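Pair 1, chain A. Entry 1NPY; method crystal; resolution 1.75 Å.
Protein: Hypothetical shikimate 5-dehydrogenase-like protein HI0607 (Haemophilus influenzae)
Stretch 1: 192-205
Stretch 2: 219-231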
# COMPACT_ATOMS: atom_id res chain seq x y z
N GLU A 192 3.18 9.14 18.52
CA GLU A 192 4.19 8.11 18.66
C GLU A 192 5.36 8.28 17.69
O GLU A 192 6.04 7.31 17.36
CB GLU A 192 3.51 6.76 18.43
CG GLU A 192 2.56 6.37 19.55
CD GLU A 192 1.86 5.06 19.26
OE1 GLU A 192 1.18 5.01 18.21
OE2 GLU A 192 2.02 4.09 20.02
N GLU A 193 5.62 9.51 17.27
CA GLU A 193 6.65 9.78 16.28
C GLU A 193 8.04 9.28 16.67
O GLU A 193 8.77 8.75 15.84
CB GLU A 193 6.71 11.27 15.96
CG GLU A 193 7.61 11.64 14.80
CD GLU A 193 7.64 13.11 14.42
OE1 GLU A 193 6.76 13.91 14.80
OE2 GLU A 193 8.60 13.47 13.72
N MET A 194 8.41 9.44 17.93
CA MET A 194 9.76 9.12 18.39
C MET A 194 9.79 7.79 19.12
O MET A 194 10.73 7.49 19.87
CB MET A 194 10.27 10.22 19.34
CG MET A 194 10.30 11.60 18.72
SD MET A 194 11.15 11.61 17.15
CE MET A 194 10.76 13.28 16.62
N ASP A 195 8.77 6.95 18.91
CA ASP A 195 8.74 5.64 19.55
C ASP A 195 9.25 4.55 18.59
O ASP A 195 9.16 4.74 17.37
CB ASP A 195 7.31 5.29 19.99
CG ASP A 195 6.78 6.18 21.09
OD1 ASP A 195 7.59 6.91 21.72
OD2 ASP A 195 5.54 6.25 21.31
N LEU A 196 9.80 3.47 19.15
CA LEU A 196 10.17 2.27 18.39
C LEU A 196 9.00 1.34 18.15
O LEU A 196 8.30 0.94 19.08
CB LEU A 196 11.19 1.44 19.19
CG LEU A 196 12.61 2.01 19.25
CD1 LEU A 196 13.39 1.27 20.33
CD2 LEU A 196 13.32 1.92 17.93
N ALA A 197 8.85 0.88 16.91
CA ALA A 197 7.79 -0.05 16.55
C ALA A 197 8.06 -1.46 17.07
O ALA A 197 7.13 -2.22 17.30
CB ALA A 197 7.57 -0.02 15.05
N PHE A 198 9.33 -1.77 17.32
CA PHE A 198 9.77 -3.00 17.97
C PHE A 198 10.92 -2.62 18.92
O PHE A 198 11.68 -1.69 18.63
CB PHE A 198 10.31 -4.05 16.98
CG PHE A 198 9.25 -4.67 16.10
CD1 PHE A 198 8.66 -5.86 16.45
CD2 PHE A 198 8.82 -4.03 14.94
CE1 PHE A 198 7.66 -6.42 15.67
CE2 PHE A 198 7.85 -4.59 14.15
CZ PHE A 198 7.25 -5.79 14.51
N PRO A 199 11.08 -3.35 20.02
CA PRO A 199 12.23 -3.15 20.92
C PRO A 199 13.60 -3.40 20.26
O PRO A 199 13.75 -4.25 19.39
CB PRO A 199 12.00 -4.15 22.05
CG PRO A 199 10.50 -4.47 22.02
CD PRO A 199 10.14 -4.35 20.56
N LYS A 200 14.61 -2.66 20.70
CA LYS A 200 15.96 -2.86 20.16
C LYS A 200 16.42 -4.31 20.21
O LYS A 200 16.97 -4.84 19.24
CB LYS A 200 16.97 -1.96 20.89
CG LYS A 200 16.76 -0.48 20.61
CD LYS A 200 17.87 0.43 21.14
CE LYS A 200 17.71 0.63 22.63
NZ LYS A 200 16.53 1.46 22.98
N ALA A 201 16.16 -5.00 21.31
CA ALA A 201 16.60 -6.39 21.45
C ALA A 201 15.99 -7.27 20.37
O ALA A 201 16.59 -8.24 19.91
CB ALA A 201 16.21 -6.91 22.83
N PHE A 202 14.75 -6.95 20.01
CA PHE A 202 14.09 -7.68 18.95
C PHE A 202 14.69 -7.41 17.57
O PHE A 202 14.94 -8.34 16.78
CB PHE A 202 12.62 -7.26 18.97
CG PHE A 202 11.70 -8.43 18.97
CD1 PHE A 202 11.43 -9.09 20.15
CD2 PHE A 202 11.14 -8.86 17.78
CE1 PHE A 202 10.58 -10.18 20.15
CE2 PHE A 202 10.31 -9.96 17.78
CZ PHE A 202 10.02 -10.61 18.96
N ILE A 203 14.91 -6.14 17.28
CA ILE A 203 15.55 -5.72 16.03
C ILE A 203 16.94 -6.34 15.91
O ILE A 203 17.32 -6.80 14.84
CB ILE A 203 15.64 -4.18 15.93
CG1 ILE A 203 14.23 -3.59 16.09
CG2 ILE A 203 16.34 -3.77 14.64
CD1 ILE A 203 14.14 -2.09 16.33
N ASP A 204 17.69 -6.39 17.01
CA ASP A 204 19.04 -6.96 17.00
C ASP A 204 19.03 -8.41 16.51
O ASP A 204 19.99 -8.86 15.89
CB ASP A 204 19.64 -6.99 18.41
CG ASP A 204 20.08 -5.64 18.94
OD1 ASP A 204 20.28 -4.69 18.17
OD2 ASP A 204 20.31 -5.48 20.16
N ASN A 205 17.98 -9.12 16.93
CA ASN A 205 17.84 -10.55 16.66
C ASN A 205 17.16 -10.88 15.34
O ASN A 205 17.06 -12.05 14.94
CB ASN A 205 17.09 -11.20 17.82
CG ASN A 205 17.92 -11.25 19.07
OD1 ASN A 205 17.43 -11.00 20.17
ND2 ASN A 205 19.21 -11.53 18.91
N THR A 219 12.20 6.26 10.35
CA THR A 219 11.57 6.09 11.66
C THR A 219 12.58 5.58 12.69
O THR A 219 13.64 5.11 12.31
CB THR A 219 10.41 5.08 11.62
OG1 THR A 219 10.92 3.85 11.09
CG2 THR A 219 9.27 5.52 10.70
N PRO A 220 12.31 5.66 14.00
CA PRO A 220 13.24 5.07 14.96
C PRO A 220 13.54 3.59 14.72
O PRO A 220 14.69 3.16 14.84
CB PRO A 220 12.58 5.37 16.32
CG PRO A 220 11.80 6.58 16.06
CD PRO A 220 11.18 6.30 14.69
N PHE A 221 12.52 2.84 14.31
CA PHE A 221 12.64 1.43 13.95
C PHE A 221 13.64 1.22 12.80
O PHE A 221 14.58 0.44 12.93
CB PHE A 221 11.24 0.95 13.58
CG PHE A 221 11.14 -0.45 13.00
CD1 PHE A 221 11.86 -1.53 13.49
CD2 PHE A 221 10.20 -0.68 12.03
CE1 PHE A 221 11.70 -2.81 12.96
CE2 PHE A 221 10.02 -1.96 11.50
CZ PHE A 221 10.75 -3.03 11.97
N ILE A 222 13.42 1.93 11.70
CA ILE A 222 14.28 1.81 10.51
C ILE A 222 15.70 2.27 10.82
O ILE A 222 16.67 1.63 10.44
CB ILE A 222 13.70 2.56 9.30
CG1 ILE A 222 12.41 1.88 8.82
CG2 ILE A 222 14.68 2.78 8.16
CD1 ILE A 222 12.65 0.51 8.16
N ARG A 223 15.82 3.41 11.49
CA ARG A 223 17.14 3.95 11.83
C ARG A 223 17.95 2.98 12.67
O ARG A 223 19.14 2.77 12.40
CB ARG A 223 16.99 5.25 12.61
CG ARG A 223 16.88 6.52 11.80
CD ARG A 223 17.84 7.61 12.33
NE ARG A 223 18.09 8.70 11.38
CZ ARG A 223 17.20 9.64 11.16
NH1 ARG A 223 16.06 9.61 11.83
NH2 ARG A 223 17.42 10.62 10.30
N TYR A 224 17.33 2.41 13.71
CA TYR A 224 18.02 1.42 14.53
C TYR A 224 18.39 0.16 13.75
O TYR A 224 19.51 -0.32 13.84
CB TYR A 224 17.24 1.09 15.81
CG TYR A 224 18.04 0.19 16.73
CD1 TYR A 224 19.05 0.71 17.53
CD2 TYR A 224 17.81 -1.17 16.78
CE1 TYR A 224 19.84 -0.10 18.31
CE2 TYR A 224 18.58 -2.00 17.59
CZ TYR A 224 19.58 -1.46 18.37
OH TYR A 224 20.34 -2.26 19.19
N ALA A 225 17.49 -0.33 12.89
CA ALA A 225 17.82 -1.47 12.04
C ALA A 225 19.06 -1.17 11.18
O ALA A 225 19.92 -2.04 10.97
CB ALA A 225 16.63 -1.81 11.17
N GLN A 226 19.11 0.03 10.62
CA GLN A 226 20.26 0.43 9.82
C GLN A 226 21.54 0.53 10.65
O GLN A 226 22.63 0.21 10.17
CB GLN A 226 20.00 1.75 9.11
CG GLN A 226 18.96 1.63 8.03
CD GLN A 226 18.62 2.94 7.37
OE1 GLN A 226 18.86 3.99 7.95
NE2 GLN A 226 17.96 2.87 6.23
N ALA A 227 21.41 1.00 11.88
CA ALA A 227 22.55 1.10 12.78
C ALA A 227 23.08 -0.26 13.21
O ALA A 227 24.21 -0.35 13.71
CB ALA A 227 22.14 1.90 14.02
N ARG A 228 22.27 -1.30 13.04
CA ARG A 228 22.68 -2.66 13.33
C ARG A 228 22.95 -3.46 12.06
O ARG A 228 23.19 -4.66 12.16
CB ARG A 228 21.65 -3.37 14.21
CG ARG A 228 21.45 -2.72 15.57
CD ARG A 228 22.72 -2.81 16.39
NE ARG A 228 22.70 -1.86 17.49
CZ ARG A 228 23.50 -1.93 18.55
NH1 ARG A 228 24.42 -2.89 18.65
NH2 ARG A 228 23.37 -1.02 19.51
N GLY A 229 22.92 -2.82 10.89
CA GLY A 229 23.24 -3.47 9.64
C GLY A 229 22.24 -4.50 9.14
O GLY A 229 22.61 -5.46 8.45
N LYS A 230 20.97 -4.27 9.46
CA LYS A 230 19.91 -5.17 9.04
C LYS A 230 19.38 -4.69 7.68
O LYS A 230 19.61 -3.55 7.30
CB LYS A 230 18.78 -5.15 10.08
CG LYS A 230 19.19 -5.40 11.52
CD LYS A 230 19.98 -6.69 11.65
CE LYS A 230 20.20 -7.18 13.06
NZ LYS A 230 20.76 -8.56 13.06
N GLN A 231 18.70 -5.56 6.95
CA GLN A 231 18.03 -5.19 5.72
C GLN A 231 16.80 -4.37 6.08
O GLN A 231 16.13 -4.70 7.05
CB GLN A 231 17.61 -6.46 4.98
CG GLN A 231 16.90 -6.22 3.67
CD GLN A 231 16.64 -7.52 2.93
OE1 GLN A 231 17.56 -8.15 2.44
NE2 GLN A 231 15.38 -7.91 2.86
O HOH W 1 9.61 3.15 15.16

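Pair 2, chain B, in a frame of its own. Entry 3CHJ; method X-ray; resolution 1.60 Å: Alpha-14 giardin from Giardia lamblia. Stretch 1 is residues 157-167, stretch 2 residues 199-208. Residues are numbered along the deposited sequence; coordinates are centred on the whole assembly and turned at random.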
# COMPACT_ATOMS: atom_id res chain seq x y z
N ARG B 157 -17.39 -0.74 -5.31
CA ARG B 157 -17.64 0.64 -4.91
C ARG B 157 -18.50 1.28 -5.99
O ARG B 157 -18.07 1.41 -7.14
CB ARG B 157 -16.32 1.38 -4.74
CG ARG B 157 -15.54 0.92 -3.52
CD ARG B 157 -14.24 1.69 -3.39
NE ARG B 157 -13.45 1.12 -2.29
CZ ARG B 157 -13.61 1.42 -1.00
NH1 ARG B 157 -14.48 2.33 -0.60
NH2 ARG B 157 -12.83 0.82 -0.09
N ILE B 158 -19.72 1.65 -5.62
CA ILE B 158 -20.70 2.13 -6.59
C ILE B 158 -21.19 3.54 -6.26
O ILE B 158 -21.36 3.87 -5.08
CB ILE B 158 -21.90 1.13 -6.75
CG1 ILE B 158 -22.85 1.13 -5.53
CG2 ILE B 158 -21.40 -0.29 -7.14
CD1 ILE B 158 -22.25 0.83 -4.15
N PRO B 159 -21.40 4.39 -7.29
CA PRO B 159 -21.87 5.76 -7.06
C PRO B 159 -23.21 5.86 -6.35
O PRO B 159 -24.07 4.98 -6.47
CB PRO B 159 -21.96 6.35 -8.48
CG PRO B 159 -21.02 5.52 -9.29
CD PRO B 159 -21.19 4.14 -8.73
N ARG B 160 -23.36 6.95 -5.59
CA ARG B 160 -24.55 7.23 -4.79
C ARG B 160 -24.96 8.66 -5.05
O ARG B 160 -24.15 9.47 -5.49
CB ARG B 160 -24.23 7.12 -3.30
CG ARG B 160 -24.13 5.73 -2.81
CD ARG B 160 -23.48 5.76 -1.45
NE ARG B 160 -23.69 4.50 -0.76
CZ ARG B 160 -22.95 3.42 -0.92
NH1 ARG B 160 -21.91 3.41 -1.76
NH2 ARG B 160 -23.25 2.32 -0.23
N ASP B 161 -26.22 8.98 -4.76
CA ASP B 161 -26.66 10.37 -4.87
C ASP B 161 -26.48 11.13 -3.56
O ASP B 161 -26.24 10.54 -2.50
CB ASP B 161 -28.10 10.46 -5.40
CG ASP B 161 -29.10 9.68 -4.56
OD1 ASP B 161 -29.04 9.74 -3.31
OD2 ASP B 161 -29.97 9.01 -5.17
N THR B 162 -26.59 12.46 -3.64
CA THR B 162 -26.40 13.32 -2.48
C THR B 162 -27.33 12.98 -1.32
O THR B 162 -26.94 13.05 -0.16
CB THR B 162 -26.48 14.81 -2.87
OG1 THR B 162 -25.50 15.06 -3.89
CG2 THR B 162 -26.22 15.72 -1.69
N HIS B 163 -28.58 12.59 -1.62
CA HIS B 163 -29.52 12.19 -0.57
C HIS B 163 -28.99 11.05 0.31
O HIS B 163 -29.10 11.10 1.53
CB HIS B 163 -30.90 11.81 -1.14
CG HIS B 163 -31.90 11.38 -0.10
ND1 HIS B 163 -32.50 12.27 0.77
CD2 HIS B 163 -32.40 10.16 0.22
CE1 HIS B 163 -33.31 11.62 1.58
NE2 HIS B 163 -33.28 10.34 1.27
N GLU B 164 -28.41 10.04 -0.33
CA GLU B 164 -27.85 8.90 0.39
C GLU B 164 -26.67 9.34 1.26
O GLU B 164 -26.53 8.88 2.38
CB GLU B 164 -27.43 7.80 -0.58
CG GLU B 164 -28.59 7.22 -1.40
CD GLU B 164 -28.13 6.33 -2.55
OE1 GLU B 164 -27.92 6.84 -3.69
OE2 GLU B 164 -27.99 5.12 -2.31
N LEU B 165 -25.88 10.27 0.74
CA LEU B 165 -24.76 10.83 1.51
C LEU B 165 -25.25 11.60 2.71
O LEU B 165 -24.68 11.47 3.80
CB LEU B 165 -23.85 11.70 0.64
CG LEU B 165 -22.66 11.03 -0.03
CD1 LEU B 165 -23.10 9.88 -0.90
CD2 LEU B 165 -21.88 12.06 -0.84
N GLU B 166 -26.31 12.40 2.54
CA GLU B 166 -26.90 13.11 3.67
C GLU B 166 -27.38 12.15 4.77
O GLU B 166 -27.17 12.40 5.96
CB GLU B 166 -28.05 14.03 3.23
CG GLU B 166 -27.66 15.13 2.23
CD GLU B 166 -26.96 16.34 2.87
OE1 GLU B 166 -26.72 16.34 4.10
OE2 GLU B 166 -26.66 17.29 2.11
N GLU B 167 -28.03 11.05 4.37
CA GLU B 167 -28.49 10.04 5.31
C GLU B 167 -27.33 9.38 6.06
O GLU B 167 -27.37 9.26 7.27
CB GLU B 167 -29.29 8.96 4.59
CG GLU B 167 -30.62 9.41 4.00
CD GLU B 167 -31.30 8.28 3.22
OE1 GLU B 167 -30.69 7.73 2.27
OE2 GLU B 167 -32.46 7.95 3.55
N ALA B 199 -15.05 9.70 -5.18
CA ALA B 199 -15.75 10.98 -5.33
C ALA B 199 -16.78 11.18 -4.23
O ALA B 199 -16.85 12.27 -3.62
CB ALA B 199 -16.41 11.06 -6.71
N ASP B 200 -17.57 10.14 -3.96
CA ASP B 200 -18.56 10.22 -2.88
C ASP B 200 -17.94 10.34 -1.49
O ASP B 200 -18.47 11.03 -0.63
CB ASP B 200 -19.54 9.05 -2.93
CG ASP B 200 -20.48 9.13 -4.12
OD1 ASP B 200 -20.59 10.25 -4.70
OD2 ASP B 200 -21.10 8.10 -4.47
N PHE B 201 -16.82 9.64 -1.27
CA PHE B 201 -16.16 9.72 0.03
C PHE B 201 -15.58 11.12 0.26
O PHE B 201 -15.69 11.68 1.38
CB PHE B 201 -15.07 8.64 0.18
CG PHE B 201 -14.57 8.53 1.57
CD1 PHE B 201 -15.25 7.77 2.51
CD2 PHE B 201 -13.45 9.28 1.97
CE1 PHE B 201 -14.78 7.68 3.84
CE2 PHE B 201 -12.99 9.22 3.29
CZ PHE B 201 -13.66 8.42 4.22
N ARG B 202 -14.99 11.69 -0.79
CA ARG B 202 -14.47 13.05 -0.71
C ARG B 202 -15.61 14.02 -0.40
O ARG B 202 -15.47 14.88 0.48
CB ARG B 202 -13.70 13.44 -1.96
CG ARG B 202 -12.33 12.75 -2.06
CD ARG B 202 -11.60 13.05 -3.35
NE ARG B 202 -11.50 14.50 -3.60
CZ ARG B 202 -10.62 15.31 -3.02
NH1 ARG B 202 -9.75 14.85 -2.11
NH2 ARG B 202 -10.61 16.61 -3.32
N GLN B 203 -16.74 13.83 -1.06
CA GLN B 203 -17.91 14.68 -0.82
C GLN B 203 -18.36 14.55 0.63
O GLN B 203 -18.56 15.56 1.31
CB GLN B 203 -19.03 14.34 -1.81
CG GLN B 203 -20.23 15.27 -1.77
CD GLN B 203 -21.30 14.90 -2.78
OE1 GLN B 203 -21.02 14.28 -3.81
NE2 GLN B 203 -22.55 15.26 -2.47
N LEU B 204 -18.50 13.31 1.11
CA LEU B 204 -18.92 13.06 2.49
C LEU B 204 -17.96 13.72 3.51
O LEU B 204 -18.39 14.30 4.51
CB LEU B 204 -19.02 11.55 2.76
CG LEU B 204 -19.65 11.20 4.11
CD1 LEU B 204 -21.19 11.40 4.09
CD2 LEU B 204 -19.28 9.77 4.51
N HIS B 205 -16.65 13.60 3.27
CA HIS B 205 -15.63 14.23 4.10
C HIS B 205 -15.88 15.73 4.22
O HIS B 205 -15.90 16.26 5.34
CB HIS B 205 -14.25 13.94 3.53
CG HIS B 205 -13.12 14.70 4.17
ND1 HIS B 205 -12.11 14.08 4.87
CD2 HIS B 205 -12.81 16.02 4.16
CE1 HIS B 205 -11.23 14.98 5.27
NE2 HIS B 205 -11.64 16.17 4.86
N LYS B 206 -16.12 16.38 3.08
CA LYS B 206 -16.35 17.84 3.06
C LYS B 206 -17.70 18.21 3.67
O LYS B 206 -17.81 19.21 4.39
CB LYS B 206 -16.21 18.38 1.64
CG LYS B 206 -14.83 18.20 1.04
CD LYS B 206 -14.79 18.62 -0.42
CE LYS B 206 -13.46 18.27 -1.06
NZ LYS B 206 -12.39 19.18 -0.59
N MET B 207 -18.72 17.40 3.39
CA MET B 207 -20.05 17.58 3.99
C MET B 207 -20.03 17.51 5.51
O MET B 207 -20.78 18.22 6.17
CB MET B 207 -21.05 16.55 3.45
CG MET B 207 -21.41 16.76 1.99
SD MET B 207 -22.35 15.38 1.31
CE MET B 207 -23.81 15.30 2.34
N TYR B 208 -19.19 16.63 6.06
CA TYR B 208 -19.10 16.44 7.49
C TYR B 208 -18.55 17.73 8.12
O TYR B 208 -19.13 18.25 9.08
CB TYR B 208 -18.21 15.21 7.79
CG TYR B 208 -18.16 14.84 9.25
CD1 TYR B 208 -19.00 13.87 9.79
CD2 TYR B 208 -17.26 15.48 10.12
CE1 TYR B 208 -18.95 13.52 11.14
CE2 TYR B 208 -17.20 15.16 11.45
CZ TYR B 208 -18.06 14.18 11.98
OH TYR B 208 -17.99 13.85 13.31
O HOH W 2 -20.40 5.85 -3.45

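Pair 1 and pair 2 share one backbone design: a loop leads into a helix, which crosses a second helix at -48° in pair 1 and -51° in pair 2, with axes 9.6 and 10.3 Å apart at closest approach. Fourteen central residues superpose to 0.8 Å. The first helix is preceded in both by an N-cap residue, A:Pro199 matching B:Asp161; proline offers no capping side chain, whereas B:Asp161 OD1 accepts from B:Glu164 N at 3.1 Å.

The best-conserved inward position is A:Ile203 = B:Leu165, where the side-chain centres fall 0.6 Å apart. One branched aliphatic residue points toward the second helix in each case. A:Ile203 CD1 lies 3.7 Å from A:Phe221 CD1, at the edge of that ring, and 3.8 Å from A:Tyr224 CD2; A:Ile203 CG2 is 3.7 Å from A:Tyr224 CD2 as well and 4.0 Å from A:Ala225 CB. B:Leu165 is a knob among B:Asp200, B:Gln203, B:Leu204 and B:Met207. Small A:Ala225 leaves its CA open to A:Ile203 CG2 at 3.8 Å; at the matching position, B:Leu204 sends CD1 to within 3.5 Å of B:Leu165 O.

The sharpest divergence is A:Phe221 = B:Asp200. In pair 1 the contact is aromatic: A:Phe198 CD2 lies over one face of the A:Phe221 ring, 3.7 Å from CZ, with the two ring planes at 41°. In pair 2 the partner of A:Phe198 is B:Arg160, and it is its backbone that bonds, B:Arg160 N donating to B:Asp200 OD2 at 2.8 Å. A water also donates to that OD2 (2.6 Å) and to B:Ile158 O (2.7 Å), so a buried carboxylate is paid for with polar partners.

One turn on, A:Tyr224 = B:Gln203 meets A:Lys200 = B:Thr162. The lysine lays its aliphatic chain over the tyrosine face, CG standing 3.7 Å from the ring centroid; the shorter pair instead forms a hydrogen bond, B:Gln203 NE2 to B:Thr162 OG1, at 3.3 Å.

At the far end, the ends of A:Asp204 and B:Glu166 come near A:Arg228 and B:Met207. A:Asp204 OD1 accepts from A:Tyr224 OH at 2.6 Å and makes a long salt bridge to A:Arg228 NE at 3.8 Å, in which no N-H points at the oxygen. B:Glu166 folds back so that its CD touches B:Met207 CE at 3.4 Å, and the same methyl packs on B:Leu165 CB at 4.0 Å.

The rule: a branched aliphatic residue points toward the second helix, A:Ala225 = B:Leu204 beside it is apolar, and A:Phe221 = B:Asp200 takes a ring or a carboxylate.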